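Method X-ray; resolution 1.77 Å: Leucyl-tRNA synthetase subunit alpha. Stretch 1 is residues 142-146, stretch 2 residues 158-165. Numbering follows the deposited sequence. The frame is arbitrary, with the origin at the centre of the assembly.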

ATOM      1  N   VAL A 142      -1.063   0.994  -6.929  1.00 15.98           N
ATOM      2  CA  VAL A 142      -1.921   0.491  -7.989  1.00 17.05           C
ATOM      3  C   VAL A 142      -1.164   0.770  -9.298  1.00 18.26           C
ATOM      4  O   VAL A 142      -1.414   1.776  -9.977  1.00 18.78           O
ATOM      5  CB  VAL A 142      -3.304   1.181  -7.968  1.00 16.96           C
ATOM      6  CG1 VAL A 142      -4.245   0.604  -9.048  1.00 17.83           C
ATOM      7  CG2 VAL A 142      -3.943   1.056  -6.569  1.00 15.76           C
ATOM      8  N   PRO A 143      -0.211  -0.113  -9.645  1.00 18.94           N
ATOM      9  CA  PRO A 143       0.625   0.148 -10.821  1.00 20.15           C
ATOM     10  C   PRO A 143      -0.142   0.321 -12.130  1.00 21.73           C
ATOM     11  O   PRO A 143       0.337   1.023 -13.017  1.00 22.73           O
ATOM     12  CB  PRO A 143       1.537  -1.081 -10.919  1.00 20.82           C
ATOM     13  CG  PRO A 143       1.362  -1.839  -9.687  1.00 19.81           C
ATOM     14  CD  PRO A 143       0.143  -1.369  -8.959  1.00 18.70           C
ATOM     15  N   ALA A 144      -1.308  -0.313 -12.253  1.00 21.43           N
ATOM     16  CA  ALA A 144      -2.136  -0.140 -13.452  1.00 22.66           C
ATOM     17  C   ALA A 144      -2.584   1.310 -13.672  1.00 23.09           C
ATOM     18  O   ALA A 144      -2.831   1.713 -14.810  1.00 24.80           O
ATOM     19  CB  ALA A 144      -3.343  -1.071 -13.407  1.00 22.81           C
ATOM     20  N   HIS A 145      -2.686   2.090 -12.595  1.00 21.79           N
ATOM     21  CA  HIS A 145      -3.349   3.400 -12.653  1.00 22.03           C
ATOM     22  C   HIS A 145      -2.591   4.547 -11.995  1.00 22.25           C
ATOM     23  O   HIS A 145      -3.116   5.659 -11.879  1.00 22.76           O
ATOM     24  CB  HIS A 145      -4.764   3.266 -12.066  1.00 21.55           C
ATOM     25  CG  HIS A 145      -5.549   2.162 -12.696  1.00 22.16           C
ATOM     26  ND1 HIS A 145      -5.859   2.154 -14.040  1.00 23.32           N
ATOM     27  CD2 HIS A 145      -6.048   1.012 -12.186  1.00 21.40           C
ATOM     28  CE1 HIS A 145      -6.526   1.051 -14.327  1.00 23.83           C
ATOM     29  NE2 HIS A 145      -6.657   0.344 -13.218  1.00 21.95           N
ATOM     30  N   ASP A 146      -1.360   4.276 -11.561  1.00 22.11           N
ATOM     31  CA  ASP A 146      -0.503   5.299 -10.972  1.00 22.91           C
ATOM     32  C   ASP A 146       0.890   5.133 -11.592  1.00 23.82           C
ATOM     33  O   ASP A 146       1.513   4.073 -11.466  1.00 23.50           O
ATOM     34  CB  ASP A 146      -0.486   5.156  -9.440  1.00 21.31           C
ATOM     35  CG  ASP A 146       0.303   6.270  -8.728  1.00 23.21           C
ATOM     36  OD1 ASP A 146       1.505   6.454  -9.014  1.00 25.18           O
ATOM     37  OD2 ASP A 146      -0.271   6.927  -7.827  1.00 25.99           O
ATOM     38  N   LEU A 158       6.682  -6.433  -9.577  1.00 25.79           N
ATOM     39  CA  LEU A 158       5.413  -6.519  -8.845  1.00 24.71           C
ATOM     40  C   LEU A 158       4.200  -6.572  -9.797  1.00 25.17           C
ATOM     41  O   LEU A 158       4.263  -6.026 -10.898  1.00 25.42           O
ATOM     42  CB  LEU A 158       5.309  -5.362  -7.840  1.00 23.25           C
ATOM     43  CG  LEU A 158       6.438  -5.341  -6.787  1.00 22.67           C
ATOM     44  CD1 LEU A 158       6.523  -4.006  -6.071  1.00 20.77           C
ATOM     45  CD2 LEU A 158       6.296  -6.491  -5.780  1.00 23.27           C
ATOM     46  N   PRO A 159       3.113  -7.263  -9.384  1.00 24.77           N
ATOM     47  CA  PRO A 159       1.926  -7.459 -10.211  1.00 25.38           C
ATOM     48  C   PRO A 159       1.216  -6.176 -10.631  1.00 25.32           C
ATOM     49  O   PRO A 159       1.155  -5.204  -9.870  1.00 24.30           O
ATOM     50  CB  PRO A 159       1.009  -8.293  -9.313  1.00 24.98           C
ATOM     51  CG  PRO A 159       1.916  -8.963  -8.370  1.00 24.08           C
ATOM     52  CD  PRO A 159       2.967  -7.951  -8.090  1.00 24.18           C
ATOM     53  N   ILE A 160       0.690  -6.194 -11.852  1.00 26.07           N
ATOM     54  CA  ILE A 160      -0.122  -5.109 -12.368  1.00 26.33           C
ATOM     55  C   ILE A 160      -1.541  -5.660 -12.486  1.00 25.98           C
ATOM     56  O   ILE A 160      -1.757  -6.714 -13.088  1.00 26.69           O
ATOM     57  CB  ILE A 160       0.400  -4.588 -13.733  1.00 27.89           C
ATOM     58  CG1 ILE A 160       1.905  -4.300 -13.657  1.00 28.64           C
ATOM     59  CG2 ILE A 160      -0.374  -3.339 -14.163  1.00 28.52           C
ATOM     60  CD1 ILE A 160       2.604  -4.194 -15.026  1.00 30.16           C
ATOM     61  N   LYS A 161      -2.502  -4.961 -11.881  1.00 24.02           N
ATOM     62  CA  LYS A 161      -3.898  -5.400 -11.888  1.00 23.49           C
ATOM     63  C   LYS A 161      -4.811  -4.263 -12.347  1.00 22.65           C
ATOM     64  O   LYS A 161      -4.911  -3.233 -11.684  1.00 21.22           O
ATOM     65  CB  LYS A 161      -4.302  -5.886 -10.492  1.00 22.46           C
ATOM     66  CG  LYS A 161      -5.737  -6.390 -10.354  1.00 24.61           C
ATOM     67  CD  LYS A 161      -5.943  -6.840  -8.914  1.00 26.31           C
ATOM     68  CE  LYS A 161      -7.306  -7.436  -8.676  1.00 27.11           C
ATOM     69  NZ  LYS A 161      -7.442  -7.747  -7.220  1.00 27.37           N
ATOM     70  N   VAL A 162      -5.467  -4.454 -13.484  1.00 22.85           N
ATOM     71  CA  VAL A 162      -6.364  -3.431 -14.025  1.00 23.00           C
ATOM     72  C   VAL A 162      -7.707  -3.436 -13.296  1.00 22.21           C
ATOM     73  O   VAL A 162      -8.337  -4.487 -13.168  1.00 22.07           O
ATOM     74  CB  VAL A 162      -6.589  -3.603 -15.547  1.00 24.58           C
ATOM     75  CG1 VAL A 162      -7.492  -2.493 -16.082  1.00 25.36           C
ATOM     76  CG2 VAL A 162      -5.249  -3.603 -16.282  1.00 25.40           C
ATOM     77  N   VAL A 163      -8.123  -2.264 -12.812  1.00 21.56           N
ATOM     78  CA  VAL A 163      -9.441  -2.107 -12.175  1.00 21.37           C
ATOM     79  C   VAL A 163     -10.297  -0.969 -12.740  1.00 22.25           C
ATOM     80  O   VAL A 163     -11.487  -0.913 -12.473  1.00 21.97           O
ATOM     81  CB  VAL A 163      -9.355  -1.975 -10.628  1.00 19.76           C
ATOM     82  CG1 VAL A 163      -8.950  -3.297 -10.009  1.00 18.71           C
ATOM     83  CG2 VAL A 163      -8.410  -0.843 -10.217  1.00 19.19           C
ATOM     84  N   VAL A 164      -9.684  -0.067 -13.500  1.00 24.01           N
ATOM     85  CA  VAL A 164     -10.404   1.010 -14.175  1.00 25.92           C
ATOM     86  C   VAL A 164     -10.153   0.851 -15.666  1.00 28.72           C
ATOM     87  O   VAL A 164      -9.048   1.092 -16.153  1.00 28.81           O
ATOM     88  CB  VAL A 164      -9.961   2.420 -13.693  1.00 25.54           C
ATOM     89  CG1 VAL A 164     -10.683   3.511 -14.484  1.00 26.45           C
ATOM     90  CG2 VAL A 164     -10.225   2.592 -12.189  1.00 24.49           C
ATOM     91  N   LYS A 165     -11.177   0.420 -16.387  1.00 31.35           N
ATOM     92  CA  LYS A 165     -11.029   0.171 -17.811  1.00 34.70           C
ATOM     93  C   LYS A 165     -11.367   1.405 -18.642  1.00 36.71           C
ATOM     94  O   LYS A 165     -12.488   1.908 -18.564  1.00 36.51           O
ATOM     95  CB  LYS A 165     -11.883  -1.019 -18.238  1.00 36.10           C
ATOM     96  CG  LYS A 165     -11.144  -2.348 -18.183  1.00 38.15           C
ATOM     97  CD  LYS A 165     -11.781  -3.356 -19.131  1.00 42.61           C
ATOM     98  CE  LYS A 165     -11.169  -4.738 -18.961  1.00 43.81           C
ATOM     99  NZ  LYS A 165     -11.965  -5.769 -19.700  1.00 46.08           N
TER
HETATM  100  O   HOH W   1      -2.673  -2.404 -10.327  1.00 18.17           O

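Residues 158-165 run past the compact turn 142-146, whose Val142 O accepts a hydrogen bond from His145 N (2.9 Å) and a weak one from Asp146 N (3.0 Å); together the stretches bury 340 Å², and Pro143, Ala144 and His145 are all buried, His145 the most covered by the other stretch. Leu158 stands back from the turn. At Pro159 the contact begins through the backbone: its O lies 3.4 Å from Pro143 CG, the apolar, C-gamma-exo ring of Pro143 bringing its CG up to the carbonyl oxygen. Ile160 adds apolar packing with both branches, CG1 to Pro143 CB (4.2 Å) and CG2 to Ala144 CB (3.8 Å), while remaining exposed. Lys161 contributes mainly backbone: its O sits 3.2 Å from Ala144 CB, the methyl lying directly against the carbonyl oxygen, while its extended, all-t side chain leads away. Water 1 bridges the stretches, accepting hydrogen bonds from Lys161 N (3.0 Å) and Ala144 N (3.2 Å). Val162 packs CG2 against Ala144 CB (4.3 Å). Val163 N donates a nearly linear hydrogen bond to His145 NE2 (3.0 Å, 167°) at the ring edge. NE2 is therefore an acceptor, and His145 ND1 is satisfied elsewhere in the structure. The imidazole also offers a face to apolar Val164, whose CB lies 4.0 Å from the His145 ring centroid, a CH-pi contact; Val164 O is buried without a partner. Lys165 points away, exposed.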